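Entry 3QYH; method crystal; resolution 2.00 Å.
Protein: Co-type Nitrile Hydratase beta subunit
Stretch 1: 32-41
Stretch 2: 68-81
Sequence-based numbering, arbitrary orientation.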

ATOM      1  N   THR B  32      -5.025  14.378  12.001  1.00 13.69           N
ATOM      2  CA  THR B  32      -3.765  14.767  12.632  1.00 14.29           C
ATOM      3  C   THR B  32      -2.700  13.689  12.458  1.00 15.23           C
ATOM      4  O   THR B  32      -1.558  13.974  12.039  1.00 14.91           O
ATOM      5  CB  THR B  32      -3.991  15.007  14.141  1.00 17.86           C
ATOM      6  OG1 THR B  32      -5.034  15.978  14.299  1.00 15.98           O
ATOM      7  CG2 THR B  32      -2.710  15.490  14.825  1.00 13.01           C
ATOM      8  N   VAL B  33      -3.047  12.447  12.794  1.00 12.30           N
ATOM      9  CA  VAL B  33      -2.067  11.364  12.702  1.00 11.72           C
ATOM     10  C   VAL B  33      -1.598  11.165  11.252  1.00 10.77           C
ATOM     11  O   VAL B  33      -0.404  11.053  10.957  1.00 10.22           O
ATOM     12  CB  VAL B  33      -2.632  10.032  13.275  1.00 12.41           C
ATOM     13  CG1 VAL B  33      -1.639   8.906  13.027  1.00 12.33           C
ATOM     14  CG2 VAL B  33      -2.905  10.176  14.799  1.00  9.72           C
ATOM     15  N   MET B  34      -2.538  11.126  10.322  1.00 10.14           N
ATOM     16  CA  MET B  34      -2.161  10.918   8.928  1.00  8.46           C
ATOM     17  C   MET B  34      -1.209  12.022   8.448  1.00 10.18           C
ATOM     18  O   MET B  34      -0.192  11.740   7.822  1.00 10.70           O
ATOM     19  CB  MET B  34      -3.406  10.861   8.040  1.00  9.49           C
ATOM     20  CG  MET B  34      -3.100  10.568   6.584  1.00  9.04           C
ATOM     21  SD  MET B  34      -2.768  12.099   5.637  1.00 11.88           S
ATOM     22  CE  MET B  34      -1.559  11.494   4.478  1.00 11.77           C
ATOM     23  N   SER B  35      -1.509  13.277   8.780  1.00  9.88           N
ATOM     24  CA  SER B  35      -0.723  14.390   8.241  1.00 12.46           C
ATOM     25  C   SER B  35       0.665  14.503   8.887  1.00 15.26           C
ATOM     26  O   SER B  35       1.571  15.118   8.329  1.00 13.49           O
ATOM     27  CB  SER B  35      -1.481  15.725   8.343  1.00 12.22           C
ATOM     28  OG  SER B  35      -1.661  16.078   9.695  1.00 14.57           O
ATOM     29  N   LEU B  36       0.839  13.886  10.048  1.00 16.35           N
ATOM     30  CA  LEU B  36       2.143  13.872  10.705  1.00 12.86           C
ATOM     31  C   LEU B  36       3.178  13.077   9.923  1.00 17.90           C
ATOM     32  O   LEU B  36       4.381  13.404   9.976  1.00 14.22           O
ATOM     33  CB  LEU B  36       2.026  13.295  12.118  1.00 12.64           C
ATOM     34  CG  LEU B  36       1.432  14.244  13.162  1.00 14.32           C
ATOM     35  CD1 LEU B  36       1.306  13.518  14.508  1.00 14.22           C
ATOM     36  CD2 LEU B  36       2.279  15.510  13.293  1.00 14.11           C
ATOM     37  N   LEU B  37       2.747  12.045   9.189  1.00 10.94           N
ATOM     38  CA  LEU B  37       3.721  11.190   8.515  1.00 12.69           C
ATOM     39  C   LEU B  37       4.573  11.926   7.480  1.00 14.42           C
ATOM     40  O   LEU B  37       5.797  11.855   7.527  1.00 14.64           O
ATOM     41  CB  LEU B  37       3.055   9.988   7.853  1.00 12.68           C
ATOM     42  CG  LEU B  37       3.814   8.677   7.683  1.00 19.37           C
ATOM     43  CD1 LEU B  37       3.398   7.845   6.461  1.00 16.09           C
ATOM     44  CD2 LEU B  37       5.329   8.631   8.012  1.00 18.06           C
ATOM     45  N   PRO B  38       3.935  12.624   6.531  1.00 16.39           N
ATOM     46  CA  PRO B  38       4.746  13.362   5.547  1.00 17.58           C
ATOM     47  C   PRO B  38       5.582  14.440   6.226  1.00 18.93           C
ATOM     48  O   PRO B  38       6.705  14.743   5.786  1.00 18.06           O
ATOM     49  CB  PRO B  38       3.702  14.031   4.639  1.00 13.93           C
ATOM     50  CG  PRO B  38       2.404  13.408   4.987  1.00 17.28           C
ATOM     51  CD  PRO B  38       2.485  12.806   6.321  1.00 16.37           C
ATOM     52  N   ALA B  39       5.051  15.039   7.285  1.00 14.31           N
ATOM     53  CA  ALA B  39       5.814  16.087   7.970  1.00 14.90           C
ATOM     54  C   ALA B  39       7.108  15.514   8.579  1.00 18.00           C
ATOM     55  O   ALA B  39       8.187  16.094   8.451  1.00 17.81           O
ATOM     56  CB  ALA B  39       4.950  16.784   9.034  1.00 14.22           C
ATOM     57  N   LEU B  40       7.010  14.351   9.207  1.00 12.64           N
ATOM     58  CA  LEU B  40       8.158  13.770   9.877  1.00 15.52           C
ATOM     59  C   LEU B  40       9.124  13.138   8.884  1.00 14.23           C
ATOM     60  O   LEU B  40      10.330  13.191   9.084  1.00 16.09           O
ATOM     61  CB  LEU B  40       7.715  12.757  10.942  1.00 13.89           C
ATOM     62  CG  LEU B  40       6.884  13.360  12.074  1.00 15.41           C
ATOM     63  CD1 LEU B  40       6.279  12.265  12.975  1.00 14.92           C
ATOM     64  CD2 LEU B  40       7.718  14.357  12.906  1.00 14.29           C
ATOM     65  N   LEU B  41       8.604  12.525   7.827  1.00 14.67           N
ATOM     66  CA  LEU B  41       9.470  12.017   6.768  1.00 15.57           C
ATOM     67  C   LEU B  41      10.237  13.186   6.123  1.00 14.91           C
ATOM     68  O   LEU B  41      11.411  13.047   5.816  1.00 18.59           O
ATOM     69  CB  LEU B  41       8.676  11.262   5.692  1.00 13.91           C
ATOM     70  CG  LEU B  41       8.117   9.877   6.062  1.00 15.18           C
ATOM     71  CD1 LEU B  41       7.139   9.375   4.966  1.00 13.42           C
ATOM     72  CD2 LEU B  41       9.255   8.883   6.298  1.00 18.52           C
ATOM     73  N   TYR B  68      -6.223   1.443  12.197  1.00 13.02           N
ATOM     74  CA  TYR B  68      -5.046   1.713  11.372  1.00 13.27           C
ATOM     75  C   TYR B  68      -4.163   2.869  11.869  1.00 12.98           C
ATOM     76  O   TYR B  68      -2.953   2.705  12.023  1.00 12.25           O
ATOM     77  CB  TYR B  68      -5.450   1.941   9.920  1.00 13.25           C
ATOM     78  CG  TYR B  68      -4.267   2.127   9.005  1.00 14.18           C
ATOM     79  CD1 TYR B  68      -3.487   1.036   8.615  1.00 11.32           C
ATOM     80  CD2 TYR B  68      -3.936   3.395   8.521  1.00 10.49           C
ATOM     81  CE1 TYR B  68      -2.415   1.194   7.777  1.00 12.40           C
ATOM     82  CE2 TYR B  68      -2.864   3.579   7.674  1.00 11.33           C
ATOM     83  CZ  TYR B  68      -2.099   2.474   7.306  1.00 14.19           C
ATOM     84  OH  TYR B  68      -1.031   2.650   6.450  1.00 13.36           O
ATOM     85  N   TYR B  69      -4.754   4.037  12.100  1.00  9.89           N
ATOM     86  CA  TYR B  69      -3.955   5.186  12.478  1.00  9.88           C
ATOM     87  C   TYR B  69      -3.416   5.102  13.918  1.00 14.02           C
ATOM     88  O   TYR B  69      -2.515   5.851  14.290  1.00 11.79           O
ATOM     89  CB  TYR B  69      -4.691   6.496  12.194  1.00  9.86           C
ATOM     90  CG  TYR B  69      -4.827   6.758  10.700  1.00 13.91           C
ATOM     91  CD1 TYR B  69      -3.695   7.026   9.910  1.00 12.43           C
ATOM     92  CD2 TYR B  69      -6.067   6.706  10.075  1.00 15.24           C
ATOM     93  CE1 TYR B  69      -3.790   7.235   8.546  1.00  9.76           C
ATOM     94  CE2 TYR B  69      -6.187   6.937   8.684  1.00 14.53           C
ATOM     95  CZ  TYR B  69      -5.039   7.184   7.939  1.00 13.33           C
ATOM     96  OH  TYR B  69      -5.140   7.411   6.600  1.00 13.79           O
ATOM     97  N   GLU B  70      -3.925   4.162  14.714  1.00 11.28           N
ATOM     98  CA  GLU B  70      -3.282   3.874  15.989  1.00 14.64           C
ATOM     99  C   GLU B  70      -1.910   3.256  15.770  1.00 15.26           C
ATOM    100  O   GLU B  70      -1.003   3.469  16.572  1.00 18.07           O
ATOM    101  CB  GLU B  70      -4.131   2.946  16.848  1.00 15.07           C
ATOM    102  CG  GLU B  70      -5.345   3.596  17.412  1.00 17.46           C
ATOM    103  CD  GLU B  70      -6.197   2.602  18.176  1.00 20.80           C
ATOM    104  OE1 GLU B  70      -5.767   2.179  19.265  1.00 19.55           O
ATOM    105  OE2 GLU B  70      -7.275   2.235  17.668  1.00 18.33           O
ATOM    106  N   LEU B  71      -1.751   2.483  14.695  1.00 13.87           N
ATOM    107  CA  LEU B  71      -0.432   1.920  14.383  1.00 16.70           C
ATOM    108  C   LEU B  71       0.566   3.045  14.075  1.00 17.53           C
ATOM    109  O   LEU B  71       1.710   3.019  14.522  1.00 18.82           O
ATOM    110  CB  LEU B  71      -0.501   0.969  13.183  1.00 16.80           C
ATOM    111  CG  LEU B  71      -1.666  -0.035  13.215  1.00 18.25           C
ATOM    112  CD1 LEU B  71      -1.611  -0.895  11.958  1.00 20.12           C
ATOM    113  CD2 LEU B  71      -1.621  -0.879  14.468  1.00 17.88           C
ATOM    114  N   TRP B  72       0.132   4.035  13.311  1.00 15.59           N
ATOM    115  CA  TRP B  72       1.001   5.162  12.997  1.00 12.00           C
ATOM    116  C   TRP B  72       1.342   5.949  14.258  1.00 12.11           C
ATOM    117  O   TRP B  72       2.498   6.349  14.457  1.00 14.36           O
ATOM    118  CB  TRP B  72       0.329   6.095  11.991  1.00 11.17           C
ATOM    119  CG  TRP B  72       0.260   5.553  10.591  1.00 14.39           C
ATOM    120  CD1 TRP B  72       0.314   4.245  10.214  1.00 13.04           C
ATOM    121  CD2 TRP B  72       0.119   6.316   9.385  1.00 13.24           C
ATOM    122  NE1 TRP B  72       0.212   4.143   8.841  1.00 12.49           N
ATOM    123  CE2 TRP B  72       0.093   5.395   8.309  1.00 12.16           C
ATOM    124  CE3 TRP B  72       0.012   7.688   9.108  1.00 11.42           C
ATOM    125  CZ2 TRP B  72      -0.040   5.802   6.973  1.00 12.38           C
ATOM    126  CZ3 TRP B  72      -0.123   8.091   7.784  1.00 12.39           C
ATOM    127  CH2 TRP B  72      -0.148   7.158   6.737  1.00 11.75           C
ATOM    128  N   LEU B  73       0.336   6.196  15.088  1.00 11.69           N
ATOM    129  CA  LEU B  73       0.544   6.930  16.338  1.00 14.86           C
ATOM    130  C   LEU B  73       1.615   6.230  17.178  1.00 17.56           C
ATOM    131  O   LEU B  73       2.478   6.878  17.772  1.00 17.14           O
ATOM    132  CB  LEU B  73      -0.769   7.061  17.125  1.00 12.68           C
ATOM    133  CG  LEU B  73      -0.627   7.628  18.543  1.00 21.23           C
ATOM    134  CD1 LEU B  73      -0.008   9.028  18.531  1.00 17.32           C
ATOM    135  CD2 LEU B  73      -1.956   7.644  19.239  1.00 18.78           C
ATOM    136  N   HIS B  74       1.560   4.902  17.203  1.00 17.47           N
ATOM    137  CA  HIS B  74       2.553   4.104  17.929  1.00 16.67           C
ATOM    138  C   HIS B  74       3.944   4.374  17.402  1.00 16.56           C
ATOM    139  O   HIS B  74       4.876   4.566  18.191  1.00 20.37           O
ATOM    140  CB  HIS B  74       2.260   2.586  17.854  1.00 18.85           C
ATOM    141  CG  HIS B  74       3.415   1.731  18.283  1.00 20.77           C
ATOM    142  ND1 HIS B  74       3.538   1.237  19.565  1.00 22.22           N
ATOM    143  CD2 HIS B  74       4.524   1.327  17.613  1.00 21.73           C
ATOM    144  CE1 HIS B  74       4.661   0.545  19.657  1.00 25.99           C
ATOM    145  NE2 HIS B  74       5.277   0.584  18.487  1.00 24.84           N
ATOM    146  N   VAL B  75       4.095   4.404  16.078  1.00 12.74           N
ATOM    147  CA  VAL B  75       5.409   4.650  15.496  1.00 12.73           C
ATOM    148  C   VAL B  75       5.927   6.015  15.938  1.00 16.63           C
ATOM    149  O   VAL B  75       7.080   6.142  16.345  1.00 16.33           O
ATOM    150  CB  VAL B  75       5.388   4.598  13.949  1.00 17.23           C
ATOM    151  CG1 VAL B  75       6.757   4.911  13.385  1.00 13.81           C
ATOM    152  CG2 VAL B  75       4.920   3.237  13.477  1.00 16.65           C
ATOM    153  N   PHE B  76       5.081   7.040  15.862  1.00 13.54           N
ATOM    154  CA  PHE B  76       5.540   8.385  16.197  1.00 13.94           C
ATOM    155  C   PHE B  76       6.004   8.443  17.666  1.00 15.50           C
ATOM    156  O   PHE B  76       7.011   9.067  17.983  1.00 19.25           O
ATOM    157  CB  PHE B  76       4.447   9.421  15.915  1.00 11.02           C
ATOM    158  CG  PHE B  76       3.951   9.408  14.482  1.00 14.34           C
ATOM    159  CD1 PHE B  76       2.639   9.777  14.178  1.00 15.38           C
ATOM    160  CD2 PHE B  76       4.789   9.018  13.448  1.00 11.28           C
ATOM    161  CE1 PHE B  76       2.178   9.772  12.857  1.00 10.47           C
ATOM    162  CE2 PHE B  76       4.334   8.996  12.121  1.00 15.84           C
ATOM    163  CZ  PHE B  76       3.023   9.360  11.832  1.00 11.80           C
ATOM    164  N   GLU B  77       5.275   7.766  18.546  1.00 16.44           N
ATOM    165  CA  GLU B  77       5.584   7.800  19.977  1.00 18.04           C
ATOM    166  C   GLU B  77       6.821   6.999  20.361  1.00 21.24           C
ATOM    167  O   GLU B  77       7.406   7.237  21.411  1.00 24.40           O
ATOM    168  CB  GLU B  77       4.393   7.323  20.803  1.00 13.72           C
ATOM    169  CG  GLU B  77       3.193   8.288  20.793  1.00 19.87           C
ATOM    170  CD  GLU B  77       2.011   7.729  21.569  1.00 26.40           C
ATOM    171  OE1 GLU B  77       1.937   6.494  21.700  1.00 27.72           O
ATOM    172  OE2 GLU B  77       1.164   8.508  22.049  1.00 29.01           O
ATOM    173  N   ASN B  78       7.209   6.052  19.517  1.00 15.84           N
ATOM    174  CA  ASN B  78       8.265   5.119  19.858  1.00 15.60           C
ATOM    175  C   ASN B  78       9.493   5.244  18.980  1.00 18.48           C
ATOM    176  O   ASN B  78      10.607   5.361  19.495  1.00 18.44           O
ATOM    177  CB  ASN B  78       7.731   3.691  19.861  1.00 16.95           C
ATOM    178  CG  ASN B  78       6.834   3.424  21.054  1.00 22.36           C
ATOM    179  OD1 ASN B  78       7.311   3.172  22.155  1.00 24.21           O
ATOM    180  ND2 ASN B  78       5.526   3.510  20.850  1.00 19.57           N
ATOM    181  N   LEU B  79       9.304   5.248  17.664  1.00 12.60           N
ATOM    182  CA  LEU B  79      10.439   5.375  16.747  1.00 13.46           C
ATOM    183  C   LEU B  79      11.147   6.740  16.937  1.00 20.67           C
ATOM    184  O   LEU B  79      12.380   6.845  16.827  1.00 16.56           O
ATOM    185  CB  LEU B  79       9.993   5.166  15.295  1.00 13.53           C
ATOM    186  CG  LEU B  79      11.064   5.172  14.220  1.00 16.99           C
ATOM    187  CD1 LEU B  79      12.103   4.106  14.545  1.00 16.79           C
ATOM    188  CD2 LEU B  79      10.427   4.885  12.846  1.00 14.20           C
ATOM    189  N   LEU B  80      10.386   7.780  17.255  1.00 14.45           N
ATOM    190  CA  LEU B  80      11.025   9.085  17.440  1.00 19.59           C
ATOM    191  C   LEU B  80      11.913   9.060  18.683  1.00 19.86           C
ATOM    192  O   LEU B  80      12.890   9.795  18.778  1.00 17.86           O
ATOM    193  CB  LEU B  80      10.001  10.217  17.544  1.00 15.32           C
ATOM    194  CG  LEU B  80       9.353  10.645  16.206  1.00 18.31           C
ATOM    195  CD1 LEU B  80       8.339  11.748  16.431  1.00 17.68           C
ATOM    196  CD2 LEU B  80      10.420  11.113  15.229  1.00 18.93           C
ATOM    197  N   VAL B  81      11.551   8.230  19.652  1.00 19.81           N
ATOM    198  CA  VAL B  81      12.380   8.094  20.832  1.00 18.52           C
ATOM    199  C   VAL B  81      13.616   7.265  20.501  1.00 22.48           C
ATOM    200  O   VAL B  81      14.732   7.641  20.861  1.00 18.45           O
ATOM    201  CB  VAL B  81      11.600   7.521  22.015  1.00 20.51           C
ATOM    202  CG1 VAL B  81      12.542   7.227  23.171  1.00 24.62           C
ATOM    203  CG2 VAL B  81      10.534   8.516  22.450  1.00 19.86           C
TER

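How does the first turn of the second helix meet the other stretch? Tyr 68 makes no contact, and the work begins with Tyr 69, whose CA-to-CB bond points toward the first helix. Its ring lies obliquely beside Met 34, with CE1 3.7 Å from Met 34 CB, while Tyr 69 OH lies 3.8 Å from Met 34 CG, so the ring and its hydroxyl both lie against the Met 34 side chain. The backbone helps as well: Val 33 CG1 comes within 3.4 Å of Tyr 69 O, an oxygen already engaged by Leu 73 N in a helical hydrogen bond. Glu 70 points away and Leu 71 stays out of contact, which leaves the next contact to Trp 72.

How does Trp 72 use its large ring? Its broad indole reaches along the first helix and touches three residues there. At its base, CB lies 3.6 Å from Val 33 CG1. Further out, CZ3 is 3.6 Å from Met 34 O, which sits at the ring edge, near the ring plane. Leu 37 instead covers one face: its CD1 is 3.9 Å from the centroid formed by CD2, CE2, CE3, CZ2, CZ3 and CH2 of Trp 72, a CH-pi contact. A flat ring thus meets backbone with its edge and a methyl with its face.

Where do the two backbones come closest? The nearest pair of CA atoms, Val 33 CA and Leu 73 CA, is 6.3 Å apart. Such proximity suits valine, a short branched side chain that fits as a knob among Tyr 69, Trp 72, Leu 73 and Phe 76. Leu 73 itself points sideways and adds little, its CB lying 4.4 Å from Val 33 CG2. The helix axes cross at 47° and approach to 9.4 Å.

What answers the valine knob from the second helix? One turn on from Trp 72, Phe 76 sits among Val 33, Leu 36, Leu 37 and Leu 40, and these two knobs bury the largest areas in the contact. Phe 76 CE1 is 3.6 Å from Leu 36 CB and 3.5 Å from Val 33 O, the latter at the ring edge. Over one face lies Leu 40, with CD1 4.0 Å from the centroid of the Phe 76 ring in a second CH-pi contact. Leu 40 CD1 also reaches Leu 80 CD1, at 4.1 Å, where the contact ends. No hydrogen bond crosses between the stretches; buried apolar packing, covering 531 Å² over both sides, joins them.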